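Local coordinates for putative aldehyde dehydrogenase (Burkholderia cenocepacia, PDB 4YWE), which probably oxidises aldehydes with NAD or NADP as acceptor, as members of the aldehyde dehydrogenase family do, at residues D228-T233 and V251-E256; A177-P182 and A206-T211; Q263-D268 and G420-D425. One frame throughout, in Å; residues are numbered along the deposited sequence.

The three contacts follow one another along the chain, and none nests in or crosses another. Contact 2 comes first. It pairs 177-182 with 206-211 and closes the loop that holds helix 188-200. Contact 1 follows and pairs 228-233 with 251-256 around helix 236-246. Both belong to one mixed sheet, which probably corresponds to the Rossmann-like cofactor-binding domain of aldehyde dehydrogenases. Their centres are about 14 Å apart. The chain then passes from strand 253-256 to strand 261-265 and so enters a second mixed sheet, probably that of the catalytic domain. There contact 3 joins 263-268 to 420-425 and closes a far longer loop of 151 residues. Its centre lies about 35 Å from that of contact 1.

Contact 1: residues D228-T233 and V251-E256; sequences DHISFT and VPVTLE
I230 and F232 join P252, T254 and E256 through four backbone hydrogen bonds. I230 N donates to P252 O at 3.0 Å, and T254 N donates to I230 O at 2.8 Å. F232 N then donates to T254 O, and E256 N to F232 O. The two strands run parallel, 10° apart. Two CA-H...O contacts support them, V253 to I230 O and T233 to E256 O.

Apolar contacts gather on the face of I230, F232, V253 and L255. V253 has CG1 anti to its backbone N (chi1 179°). This puts CG1 by F232 CB and CG2 by I230 CB. L255 CD2 meets F232 CD2 at 3.9 Å. V251 CG1 touches I230 CG1, also at 3.9 Å.

Polar groups lie on the other face. The edge of the H229 ring brings CE1 to 3.4 Å from T254 OG1. A water bridges H229 NE2 and T254 OG1. T233 OG1 packs on E256 CB at 3.4 Å and is hydrogen-bonded to R166.

Strand 229-233, helix 236-246 and strand 253-256 form a beta-alpha-beta crossover, with the helix against the apolar face. E256, the predicted active-site residue, ends the second strand.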
ATOM      1  N   ASP A 228       2.818  -0.885  26.878  1.00 15.64           N
ATOM      2  CA  ASP A 228       1.925  -0.196  25.951  1.00 12.22           C
ATOM      3  C   ASP A 228       1.165  -1.149  25.033  1.00 12.48           C
ATOM      4  O   ASP A 228       0.160  -0.771  24.435  1.00 11.66           O
ATOM      5  CB  ASP A 228       2.720   0.806  25.115  1.00 16.45           C
ATOM      6  CG  ASP A 228       3.520   1.767  25.971  1.00 18.49           C
ATOM      7  OD1 ASP A 228       2.899   2.600  26.667  1.00 22.40           O
ATOM      8  OD2 ASP A 228       4.767   1.686  25.950  1.00 12.88           O
ATOM      9  N   HIS A 229       1.649  -2.381  24.924  1.00 15.12           N
ATOM     10  CA  HIS A 229       1.022  -3.385  24.067  1.00 11.71           C
ATOM     11  C   HIS A 229       1.470  -4.780  24.480  1.00 12.39           C
ATOM     12  O   HIS A 229       2.625  -4.985  24.849  1.00 14.06           O
ATOM     13  CB  HIS A 229       1.362  -3.130  22.596  1.00 13.61           C
ATOM     14  CG  HIS A 229       0.951  -4.240  21.678  1.00 15.14           C
ATOM     15  ND1 HIS A 229      -0.294  -4.298  21.088  1.00 15.50           N
ATOM     16  CD2 HIS A 229       1.620  -5.338  21.251  1.00 17.78           C
ATOM     17  CE1 HIS A 229      -0.373  -5.381  20.338  1.00 16.27           C
ATOM     18  NE2 HIS A 229       0.775  -6.030  20.419  1.00 20.23           N
ATOM     19  N   ILE A 230       0.551  -5.737  24.418  1.00 14.60           N
ATOM     20  CA  ILE A 230       0.859  -7.100  24.827  1.00 12.08           C
ATOM     21  C   ILE A 230       0.615  -8.081  23.688  1.00 12.67           C
ATOM     22  O   ILE A 230      -0.438  -8.062  23.049  1.00 10.51           O
ATOM     23  CB  ILE A 230       0.041  -7.508  26.069  1.00 15.88           C
ATOM     24  CG1 ILE A 230       0.353  -6.578  27.243  1.00 20.55           C
ATOM     25  CG2 ILE A 230       0.330  -8.955  26.446  1.00 12.82           C
ATOM     26  CD1 ILE A 230      -0.407  -6.917  28.507  1.00 22.77           C
ATOM     27  N   SER A 231       1.602  -8.935  23.440  1.00 10.69           N
ATOM     28  CA  SER A 231       1.462 -10.016  22.475  1.00 10.46           C
ATOM     29  C   SER A 231       1.320 -11.343  23.211  1.00 19.60           C
ATOM     30  O   SER A 231       2.286 -11.852  23.781  1.00 19.58           O
ATOM     31  CB  SER A 231       2.663 -10.054  21.528  1.00 10.42           C
ATOM     32  OG  SER A 231       2.586 -11.166  20.654  1.00 13.71           O
ATOM     33  N   PHE A 232       0.112 -11.898  23.204  1.00 13.56           N
ATOM     34  CA  PHE A 232      -0.156 -13.127  23.940  1.00 11.98           C
ATOM     35  C   PHE A 232      -0.340 -14.330  23.022  1.00 17.92           C
ATOM     36  O   PHE A 232      -0.993 -14.241  21.982  1.00 22.64           O
ATOM     37  CB  PHE A 232      -1.395 -12.966  24.827  1.00 10.90           C
ATOM     38  CG  PHE A 232      -1.751 -14.208  25.601  1.00 12.53           C
ATOM     39  CD1 PHE A 232      -1.202 -14.440  26.851  1.00 16.13           C
ATOM     40  CD2 PHE A 232      -2.632 -15.143  25.079  1.00 11.09           C
ATOM     41  CE1 PHE A 232      -1.523 -15.581  27.564  1.00 20.24           C
ATOM     42  CE2 PHE A 232      -2.955 -16.285  25.784  1.00 15.80           C
ATOM     43  CZ  PHE A 232      -2.404 -16.504  27.031  1.00 18.55           C
ATOM     44  N   THR A 233       0.231 -15.458  23.433  1.00 13.88           N
ATOM     45  CA  THR A 233       0.014 -16.732  22.762  1.00 10.79           C
ATOM     46  C   THR A 233      -0.144 -17.833  23.803  1.00 15.25           C
ATOM     47  O   THR A 233       0.795 -18.144  24.534  1.00 18.74           O
ATOM     48  CB  THR A 233       1.171 -17.093  21.814  1.00 18.73           C
ATOM     49  OG1 THR A 233       1.326 -16.064  20.828  1.00 20.29           O
ATOM     50  CG2 THR A 233       0.892 -18.416  21.122  1.00 17.58           C
ATOM     51  N   VAL A 251      -4.564  -1.288  27.900  1.00 17.64           N
ATOM     52  CA  VAL A 251      -3.485  -1.805  27.068  1.00 15.40           C
ATOM     53  C   VAL A 251      -4.029  -2.835  26.084  1.00 11.88           C
ATOM     54  O   VAL A 251      -4.632  -3.829  26.488  1.00 12.64           O
ATOM     55  CB  VAL A 251      -2.362  -2.412  27.927  1.00 17.44           C
ATOM     56  CG1 VAL A 251      -1.322  -3.093  27.045  1.00 15.25           C
ATOM     57  CG2 VAL A 251      -1.723  -1.338  28.793  1.00 17.85           C
ATOM     58  N   PRO A 252      -3.812  -2.597  24.781  1.00 16.67           N
ATOM     59  CA  PRO A 252      -4.258  -3.517  23.730  1.00 14.21           C
ATOM     60  C   PRO A 252      -3.528  -4.856  23.790  1.00 16.54           C
ATOM     61  O   PRO A 252      -2.321  -4.891  24.039  1.00 18.01           O
ATOM     62  CB  PRO A 252      -3.920  -2.763  22.439  1.00 16.73           C
ATOM     63  CG  PRO A 252      -2.802  -1.853  22.820  1.00 11.18           C
ATOM     64  CD  PRO A 252      -3.086  -1.439  24.233  1.00 11.56           C
ATOM     65  N   VAL A 253      -4.259  -5.944  23.570  1.00 16.68           N
ATOM     66  CA  VAL A 253      -3.681  -7.282  23.634  1.00 14.87           C
ATOM     67  C   VAL A 253      -3.965  -8.054  22.355  1.00 17.81           C
ATOM     68  O   VAL A 253      -5.111  -8.141  21.912  1.00 22.08           O
ATOM     69  CB  VAL A 253      -4.213  -8.065  24.852  1.00 18.74           C
ATOM     70  CG1 VAL A 253      -3.614  -9.464  24.889  1.00 18.84           C
ATOM     71  CG2 VAL A 253      -3.912  -7.323  26.139  1.00 11.39           C
ATOM     72  N   THR A 254      -2.918  -8.612  21.760  1.00 15.57           N
ATOM     73  CA  THR A 254      -3.082  -9.516  20.630  1.00 12.64           C
ATOM     74  C   THR A 254      -3.215 -10.942  21.155  1.00 12.40           C
ATOM     75  O   THR A 254      -2.396 -11.394  21.954  1.00 10.21           O
ATOM     76  CB  THR A 254      -1.905  -9.421  19.646  1.00 12.68           C
ATOM     77  OG1 THR A 254      -1.908  -8.129  19.028  1.00 17.65           O
ATOM     78  CG2 THR A 254      -2.018 -10.491  18.569  1.00 16.77           C
ATOM     79  N   LEU A 255      -4.257 -11.642  20.717  1.00 10.08           N
ATOM     80  CA  LEU A 255      -4.531 -12.989  21.206  1.00 12.26           C
ATOM     81  C   LEU A 255      -4.290 -14.052  20.141  1.00 12.35           C
ATOM     82  O   LEU A 255      -5.042 -14.155  19.171  1.00 12.82           O
ATOM     83  CB  LEU A 255      -5.973 -13.092  21.712  1.00 15.54           C
ATOM     84  CG  LEU A 255      -6.348 -12.281  22.954  1.00 10.67           C
ATOM     85  CD1 LEU A 255      -7.803 -12.520  23.315  1.00 10.95           C
ATOM     86  CD2 LEU A 255      -5.442 -12.636  24.120  1.00 13.58           C
ATOM     87  N   GLU A 256      -3.240 -14.844  20.333  1.00 10.10           N
ATOM     88  CA  GLU A 256      -2.978 -15.998  19.480  1.00 14.51           C
ATOM     89  C   GLU A 256      -3.303 -17.273  20.247  1.00 13.99           C
ATOM     90  O   GLU A 256      -2.439 -17.854  20.901  1.00 16.93           O
ATOM     91  CB  GLU A 256      -1.522 -16.012  19.010  1.00 13.93           C
ATOM     92  CG  GLU A 256      -1.154 -14.862  18.087  1.00 16.85           C
ATOM     93  CD  GLU A 256      -1.618 -15.081  16.659  1.00 19.11           C
ATOM     94  OE1 GLU A 256      -2.136 -16.176  16.356  1.00 18.82           O
ATOM     95  OE2 GLU A 256      -1.464 -14.153  15.838  1.00 18.89           O
TER
HETATM   96  O   HOH W   1       1.109  -8.167  17.943  1.00 17.20           O

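Contact 2: residues A177-P182 and A206-T211; sequences ACVVKP and ALNIVT
A206 meets C178 at the start of the pairing. A206 O accepts from C178 N at 2.7 Å, and C178 CB also lies beside this oxygen. L207 has CG anti to its backbone N (chi1 177°), and its CD1 lies against both C178 CB and V180 CG2, 3.8 Å from V180 CG2.

N208 grips one oxygen twice. Its backbone N donates to C178 O at 2.9 Å. Its ND2 donates to the same C178 O at 3.1 Å. The two donors come from opposite faces of the carbonyl plane. ND2 also donates to G205 O, and OD1 accepts from A17 N, which should hold the buried amide in place. N208 O in turn accepts from V180 N.

I209 lies alongside V180, both side chains pointing the same way. I209 CD1 is 3.6 Å from V180 CB. The I209 and P182 side chains cross at about a right angle, I209 CG2 meeting P182 CG at 3.8 Å.

V210 N donates to V180 O in a nearly straight bond, 179° at the hydrogen. V210 O touches K181 CD at 3.3 Å. The K181 chain bends here, and NZ donates to P182 O and G212 O. T211 brings CG2 up to the P182 ring, while its OG1 bonds to A44 O.

The strands are parallel neighbours, 20° apart, in a beta-alpha-beta unit, helix 188-200 being the connection from one to the other. The unit probably belongs to the Rossmann-like cofactor-binding domain of this family. Helices 188-200 and 160-174 pack on the face of L207 and I209. Helix 48-63 packs on the face of V179 and N208. Strand 139-155 pairs with the far edge of strand 177-182.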
ATOM      1  N   ALA A 177      10.733  -1.573  22.588  1.00 17.34           N
ATOM      2  CA  ALA A 177      11.573  -2.271  23.554  1.00 16.70           C
ATOM      3  C   ALA A 177      10.736  -3.378  24.185  1.00 15.05           C
ATOM      4  O   ALA A 177       9.550  -3.187  24.445  1.00 14.44           O
ATOM      5  CB  ALA A 177      12.105  -1.316  24.607  1.00 13.85           C
ATOM      6  N   CYS A 178      11.347  -4.533  24.430  1.00 14.45           N
ATOM      7  CA  CYS A 178      10.573  -5.732  24.742  1.00 16.85           C
ATOM      8  C   CYS A 178      10.757  -6.259  26.162  1.00 14.25           C
ATOM      9  O   CYS A 178      11.866  -6.285  26.694  1.00 16.52           O
ATOM     10  CB  CYS A 178      10.921  -6.841  23.746  1.00 15.87           C
ATOM     11  SG  CYS A 178      10.685  -6.367  22.021  1.00 19.52           S
ATOM     12  N   VAL A 179       9.647  -6.680  26.761  1.00 15.93           N
ATOM     13  CA  VAL A 179       9.660  -7.386  28.035  1.00 15.88           C
ATOM     14  C   VAL A 179       9.012  -8.746  27.816  1.00 14.86           C
ATOM     15  O   VAL A 179       7.848  -8.828  27.422  1.00 13.49           O
ATOM     16  CB  VAL A 179       8.934  -6.598  29.136  1.00 14.19           C
ATOM     17  CG1 VAL A 179       8.942  -7.384  30.440  1.00 16.43           C
ATOM     18  CG2 VAL A 179       9.579  -5.235  29.323  1.00 16.85           C
ATOM     19  N   VAL A 180       9.767  -9.811  28.066  1.00 13.75           N
ATOM     20  CA  VAL A 180       9.315 -11.155  27.726  1.00 13.47           C
ATOM     21  C   VAL A 180       9.125 -12.035  28.957  1.00 18.93           C
ATOM     22  O   VAL A 180      10.019 -12.159  29.794  1.00 14.52           O
ATOM     23  CB  VAL A 180      10.297 -11.825  26.747  1.00 15.01           C
ATOM     24  CG1 VAL A 180       9.802 -13.210  26.357  1.00 16.61           C
ATOM     25  CG2 VAL A 180      10.500 -10.954  25.517  1.00 13.17           C
ATOM     26  N   LYS A 181       7.950 -12.651  29.053  1.00 20.60           N
ATOM     27  CA  LYS A 181       7.675 -13.644  30.082  1.00 21.84           C
ATOM     28  C   LYS A 181       7.444 -14.997  29.418  1.00 24.26           C
ATOM     29  O   LYS A 181       6.308 -15.348  29.099  1.00 27.52           O
ATOM     30  CB  LYS A 181       6.460 -13.241  30.921  1.00 23.90           C
ATOM     31  CG  LYS A 181       6.559 -13.597  32.402  1.00 25.67           C
ATOM     32  CD  LYS A 181       6.689 -15.097  32.635  1.00 24.78           C
ATOM     33  CE  LYS A 181       5.444 -15.847  32.188  1.00 24.35           C
ATOM     34  NZ  LYS A 181       5.553 -17.309  32.462  1.00 25.60           N
ATOM     35  N   PRO A 182       8.525 -15.761  29.201  1.00 20.40           N
ATOM     36  CA  PRO A 182       8.416 -17.067  28.547  1.00 20.09           C
ATOM     37  C   PRO A 182       7.821 -18.129  29.472  1.00 14.49           C
ATOM     38  O   PRO A 182       7.666 -17.885  30.669  1.00 14.89           O
ATOM     39  CB  PRO A 182       9.865 -17.392  28.186  1.00 21.33           C
ATOM     40  CG  PRO A 182      10.665 -16.700  29.236  1.00 15.09           C
ATOM     41  CD  PRO A 182       9.917 -15.434  29.560  1.00 14.76           C
ATOM     42  N   ALA A 206      16.700  -3.197  25.584  1.00 20.62           N
ATOM     43  CA  ALA A 206      15.823  -3.351  24.426  1.00 20.99           C
ATOM     44  C   ALA A 206      15.102  -4.692  24.471  1.00 20.48           C
ATOM     45  O   ALA A 206      13.960  -4.814  24.025  1.00 21.08           O
ATOM     46  CB  ALA A 206      16.614  -3.214  23.136  1.00 24.04           C
ATOM     47  N   LEU A 207      15.783  -5.698  25.008  1.00 19.65           N
ATOM     48  CA  LEU A 207      15.190  -7.012  25.211  1.00 18.85           C
ATOM     49  C   LEU A 207      15.376  -7.445  26.660  1.00 22.12           C
ATOM     50  O   LEU A 207      16.498  -7.479  27.167  1.00 19.16           O
ATOM     51  CB  LEU A 207      15.807  -8.042  24.264  1.00 17.85           C
ATOM     52  CG  LEU A 207      15.313  -9.482  24.421  1.00 17.32           C
ATOM     53  CD1 LEU A 207      13.809  -9.565  24.195  1.00 16.99           C
ATOM     54  CD2 LEU A 207      16.055 -10.410  23.469  1.00 16.37           C
ATOM     55  N   ASN A 208      14.270  -7.765  27.323  1.00 15.08           N
ATOM     56  CA  ASN A 208      14.304  -8.191  28.717  1.00 18.84           C
ATOM     57  C   ASN A 208      13.536  -9.494  28.894  1.00 23.36           C
ATOM     58  O   ASN A 208      12.418  -9.637  28.398  1.00 26.35           O
ATOM     59  CB  ASN A 208      13.722  -7.109  29.631  1.00 15.66           C
ATOM     60  CG  ASN A 208      14.415  -5.773  29.467  1.00 21.11           C
ATOM     61  OD1 ASN A 208      15.455  -5.521  30.075  1.00 21.08           O
ATOM     62  ND2 ASN A 208      13.841  -4.904  28.641  1.00 15.40           N
ATOM     63  N   ILE A 209      14.142 -10.442  29.601  1.00 15.93           N
ATOM     64  CA  ILE A 209      13.517 -11.738  29.825  1.00 19.04           C
ATOM     65  C   ILE A 209      13.287 -11.961  31.313  1.00 21.76           C
ATOM     66  O   ILE A 209      14.220 -11.882  32.112  1.00 23.14           O
ATOM     67  CB  ILE A 209      14.366 -12.881  29.239  1.00 20.20           C
ATOM     68  CG1 ILE A 209      14.922 -12.502  27.864  1.00 24.92           C
ATOM     69  CG2 ILE A 209      13.548 -14.161  29.164  1.00 18.88           C
ATOM     70  CD1 ILE A 209      13.870 -12.355  26.792  1.00 26.80           C
ATOM     71  N   VAL A 210      12.041 -12.236  31.684  1.00 22.30           N
ATOM     72  CA  VAL A 210      11.716 -12.568  33.067  1.00 21.36           C
ATOM     73  C   VAL A 210      11.021 -13.923  33.119  1.00 18.96           C
ATOM     74  O   VAL A 210       9.853 -14.045  32.752  1.00 18.46           O
ATOM     75  CB  VAL A 210      10.842 -11.481  33.720  1.00 21.57           C
ATOM     76  CG1 VAL A 210      10.466 -11.887  35.141  1.00 17.16           C
ATOM     77  CG2 VAL A 210      11.567 -10.146  33.721  1.00 22.32           C
ATOM     78  N   THR A 211      11.748 -14.939  33.569  1.00 19.78           N
ATOM     79  CA  THR A 211      11.180 -16.273  33.718  1.00 20.06           C
ATOM     80  C   THR A 211      10.287 -16.323  34.951  1.00 21.33           C
ATOM     81  O   THR A 211      10.379 -15.461  35.820  1.00 23.00           O
ATOM     82  CB  THR A 211      12.272 -17.351  33.837  1.00 21.35           C
ATOM     83  OG1 THR A 211      13.124 -17.052  34.950  1.00 25.25           O
ATOM     84  CG2 THR A 211      13.106 -17.405  32.567  1.00 20.76           C
TER

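Contact 3: residues Q263-D268 and G420-D425; sequences QIVFAD and GIWTRD
T423 OG1 is held by three groups. It donates to D268 OD1 at 2.6 Å, on the syn side of the carboxylate. It accepts from D425 N at 3.3 Å, which makes an ST turn, and R428 NH1 also bonds to it. D268 CG sits between its backbone N and carbonyl carbon (chi1 69°), which turns the carboxylate toward the start of helix 426-435. There D268 OD2 takes weak bonds from R424 N and D425 N. D425 is the N-cap of this helix, and its OD1 accepts from R428 N.

Before these loops the two segments pair as parallel strands, 13° apart. Strand 261-265 lies between strands 293-299 and 418-422 in one mixed sheet, probably that of the family's catalytic domain. I264 N donates to G420 O, W422 N to I264 O at 2.7 Å, and F266 N to W422 O.

Side chains add to the pairing. W422 NE1 donates to Q263 OE1 at 2.9 Å. The oxygen lies in the plane of the indole, but the N-H comes from above the amide plane. V265 CG2 touches W422 CD1 at 4.1 Å. Helix 271-283 packs against both Q263 and W422. Beyond the strand, F266 lies alongside T423, with F266 CD1 3.8 Å from T423 CB, and the F266 ring meets F400 edge-to-face.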
ATOM      1  N   GLN A 263      -8.767 -30.500   8.188  1.00 20.02           N
ATOM      2  CA  GLN A 263      -8.270 -30.852   6.865  1.00 15.71           C
ATOM      3  C   GLN A 263      -9.444 -31.347   6.028  1.00 16.80           C
ATOM      4  O   GLN A 263     -10.094 -32.328   6.389  1.00 18.84           O
ATOM      5  CB  GLN A 263      -7.187 -31.928   6.954  1.00 17.00           C
ATOM      6  CG  GLN A 263      -5.962 -31.534   7.763  1.00 18.58           C
ATOM      7  CD  GLN A 263      -4.840 -30.998   6.899  1.00 19.39           C
ATOM      8  OE1 GLN A 263      -5.076 -30.443   5.826  1.00 20.74           O
ATOM      9  NE2 GLN A 263      -3.605 -31.172   7.359  1.00 13.92           N
ATOM     10  N   ILE A 264      -9.721 -30.669   4.919  1.00 16.07           N
ATOM     11  CA  ILE A 264     -10.866 -31.016   4.082  1.00 15.59           C
ATOM     12  C   ILE A 264     -10.411 -31.746   2.822  1.00 18.94           C
ATOM     13  O   ILE A 264      -9.737 -31.167   1.970  1.00 21.80           O
ATOM     14  CB  ILE A 264     -11.688 -29.766   3.724  1.00 17.96           C
ATOM     15  CG1 ILE A 264     -12.009 -28.960   4.984  1.00 19.82           C
ATOM     16  CG2 ILE A 264     -12.967 -30.157   2.999  1.00 21.00           C
ATOM     17  CD1 ILE A 264     -12.621 -27.604   4.703  1.00 21.09           C
ATOM     18  N   VAL A 265     -10.790 -33.017   2.704  1.00 16.23           N
ATOM     19  CA  VAL A 265     -10.361 -33.842   1.579  1.00 21.46           C
ATOM     20  C   VAL A 265     -11.542 -34.263   0.708  1.00 24.71           C
ATOM     21  O   VAL A 265     -12.515 -34.838   1.198  1.00 26.14           O
ATOM     22  CB  VAL A 265      -9.596 -35.085   2.067  1.00 19.38           C
ATOM     23  CG1 VAL A 265      -9.041 -35.861   0.881  1.00 17.74           C
ATOM     24  CG2 VAL A 265      -8.478 -34.685   3.017  1.00 16.48           C
ATOM     25  N   PHE A 266     -11.445 -33.982  -0.589  1.00 24.76           N
ATOM     26  CA  PHE A 266     -12.479 -34.375  -1.545  1.00 21.42           C
ATOM     27  C   PHE A 266     -12.062 -35.615  -2.328  1.00 21.05           C
ATOM     28  O   PHE A 266     -10.897 -36.007  -2.311  1.00 23.50           O
ATOM     29  CB  PHE A 266     -12.788 -33.228  -2.507  1.00 21.82           C
ATOM     30  CG  PHE A 266     -13.537 -32.096  -1.871  1.00 18.21           C
ATOM     31  CD1 PHE A 266     -12.868 -31.135  -1.134  1.00 17.43           C
ATOM     32  CD2 PHE A 266     -14.911 -31.995  -2.009  1.00 18.59           C
ATOM     33  CE1 PHE A 266     -13.556 -30.097  -0.544  1.00 19.92           C
ATOM     34  CE2 PHE A 266     -15.605 -30.956  -1.422  1.00 21.52           C
ATOM     35  CZ  PHE A 266     -14.928 -30.005  -0.689  1.00 21.76           C
ATOM     36  N   ALA A 267     -13.025 -36.218  -3.020  1.00 20.13           N
ATOM     37  CA  ALA A 267     -12.799 -37.467  -3.744  1.00 21.87           C
ATOM     38  C   ALA A 267     -11.808 -37.310  -4.896  1.00 24.31           C
ATOM     39  O   ALA A 267     -11.199 -38.286  -5.333  1.00 27.50           O
ATOM     40  CB  ALA A 267     -14.123 -38.017  -4.266  1.00 22.99           C
ATOM     41  N   ASP A 268     -11.647 -36.086  -5.386  1.00 24.55           N
ATOM     42  CA  ASP A 268     -10.770 -35.836  -6.525  1.00 26.04           C
ATOM     43  C   ASP A 268      -9.379 -35.380  -6.091  1.00 24.84           C
ATOM     44  O   ASP A 268      -8.598 -34.900  -6.909  1.00 20.99           O
ATOM     45  CB  ASP A 268     -11.392 -34.791  -7.455  1.00 21.63           C
ATOM     46  CG  ASP A 268     -11.430 -33.404  -6.837  1.00 29.81           C
ATOM     47  OD1 ASP A 268     -11.422 -33.297  -5.592  1.00 26.03           O
ATOM     48  OD2 ASP A 268     -11.469 -32.417  -7.602  1.00 29.16           O
ATOM     49  N   GLY A 420      -7.147 -26.464   5.892  1.00 19.21           N
ATOM     50  CA  GLY A 420      -6.518 -27.053   4.723  1.00 13.29           C
ATOM     51  C   GLY A 420      -7.527 -27.616   3.740  1.00 16.77           C
ATOM     52  O   GLY A 420      -8.483 -28.286   4.133  1.00 17.10           O
ATOM     53  N   ILE A 421      -7.315 -27.343   2.456  1.00 18.23           N
ATOM     54  CA  ILE A 421      -8.212 -27.814   1.407  1.00 19.12           C
ATOM     55  C   ILE A 421      -7.477 -28.745   0.452  1.00 19.82           C
ATOM     56  O   ILE A 421      -6.468 -28.364  -0.142  1.00 21.21           O
ATOM     57  CB  ILE A 421      -8.829 -26.638   0.629  1.00 17.82           C
ATOM     58  CG1 ILE A 421      -9.660 -25.750   1.557  1.00 15.76           C
ATOM     59  CG2 ILE A 421      -9.678 -27.152  -0.523  1.00 15.46           C
ATOM     60  CD1 ILE A 421     -10.208 -24.510   0.878  1.00 15.75           C
ATOM     61  N   TRP A 422      -7.984 -29.964   0.298  1.00 15.71           N
ATOM     62  CA  TRP A 422      -7.383 -30.919  -0.624  1.00 20.83           C
ATOM     63  C   TRP A 422      -8.369 -31.328  -1.715  1.00 21.93           C
ATOM     64  O   TRP A 422      -9.286 -32.114  -1.476  1.00 28.08           O
ATOM     65  CB  TRP A 422      -6.882 -32.152   0.130  1.00 16.42           C
ATOM     66  CG  TRP A 422      -5.808 -31.840   1.127  1.00 19.05           C
ATOM     67  CD1 TRP A 422      -5.979 -31.505   2.439  1.00 22.10           C
ATOM     68  CD2 TRP A 422      -4.395 -31.822   0.892  1.00 15.96           C
ATOM     69  NE1 TRP A 422      -4.761 -31.284   3.036  1.00 20.11           N
ATOM     70  CE2 TRP A 422      -3.770 -31.474   2.105  1.00 15.42           C
ATOM     71  CE3 TRP A 422      -3.595 -32.069  -0.229  1.00 24.95           C
ATOM     72  CZ2 TRP A 422      -2.389 -31.366   2.233  1.00 16.15           C
ATOM     73  CZ3 TRP A 422      -2.220 -31.964  -0.101  1.00 23.31           C
ATOM     74  CH2 TRP A 422      -1.632 -31.615   1.120  1.00 20.08           C
ATOM     75  N   THR A 423      -8.169 -30.780  -2.910  1.00 21.79           N
ATOM     76  CA  THR A 423      -9.006 -31.083  -4.067  1.00 21.67           C
ATOM     77  C   THR A 423      -8.332 -30.583  -5.342  1.00 21.84           C
ATOM     78  O   THR A 423      -7.512 -29.666  -5.297  1.00 24.10           O
ATOM     79  CB  THR A 423     -10.407 -30.448  -3.946  1.00 18.73           C
ATOM     80  OG1 THR A 423     -11.165 -30.727  -5.128  1.00 22.96           O
ATOM     81  CG2 THR A 423     -10.297 -28.943  -3.769  1.00 19.19           C
ATOM     82  N   ARG A 424      -8.677 -31.187  -6.475  1.00 20.97           N
ATOM     83  CA  ARG A 424      -8.096 -30.783  -7.753  1.00 27.77           C
ATOM     84  C   ARG A 424      -8.908 -29.681  -8.425  1.00 26.32           C
ATOM     85  O   ARG A 424      -8.391 -28.947  -9.267  1.00 27.93           O
ATOM     86  CB  ARG A 424      -7.976 -31.984  -8.696  1.00 36.23           C
ATOM     87  CG  ARG A 424      -6.761 -32.859  -8.443  1.00 41.85           C
ATOM     88  CD  ARG A 424      -6.720 -34.031  -9.411  1.00 45.34           C
ATOM     89  NE  ARG A 424      -5.591 -34.919  -9.153  1.00 47.51           N
ATOM     90  CZ  ARG A 424      -5.660 -36.021  -8.413  1.00 49.55           C
ATOM     91  NH1 ARG A 424      -6.809 -36.376  -7.855  1.00 51.84           N
ATOM     92  NH2 ARG A 424      -4.581 -36.770  -8.234  1.00 49.81           N
ATOM     93  N   ASP A 425     -10.179 -29.567  -8.052  1.00 26.04           N
ATOM     94  CA  ASP A 425     -11.062 -28.577  -8.660  1.00 27.41           C
ATOM     95  C   ASP A 425     -10.686 -27.162  -8.232  1.00 24.48           C
ATOM     96  O   ASP A 425     -10.812 -26.804  -7.062  1.00 22.10           O
ATOM     97  CB  ASP A 425     -12.519 -28.862  -8.298  1.00 30.73           C
ATOM     98  CG  ASP A 425     -13.493 -28.052  -9.130  1.00 36.21           C
ATOM     99  OD1 ASP A 425     -13.717 -26.867  -8.803  1.00 36.60           O
ATOM    100  OD2 ASP A 425     -14.036 -28.599 -10.111  1.00 43.38           O
TER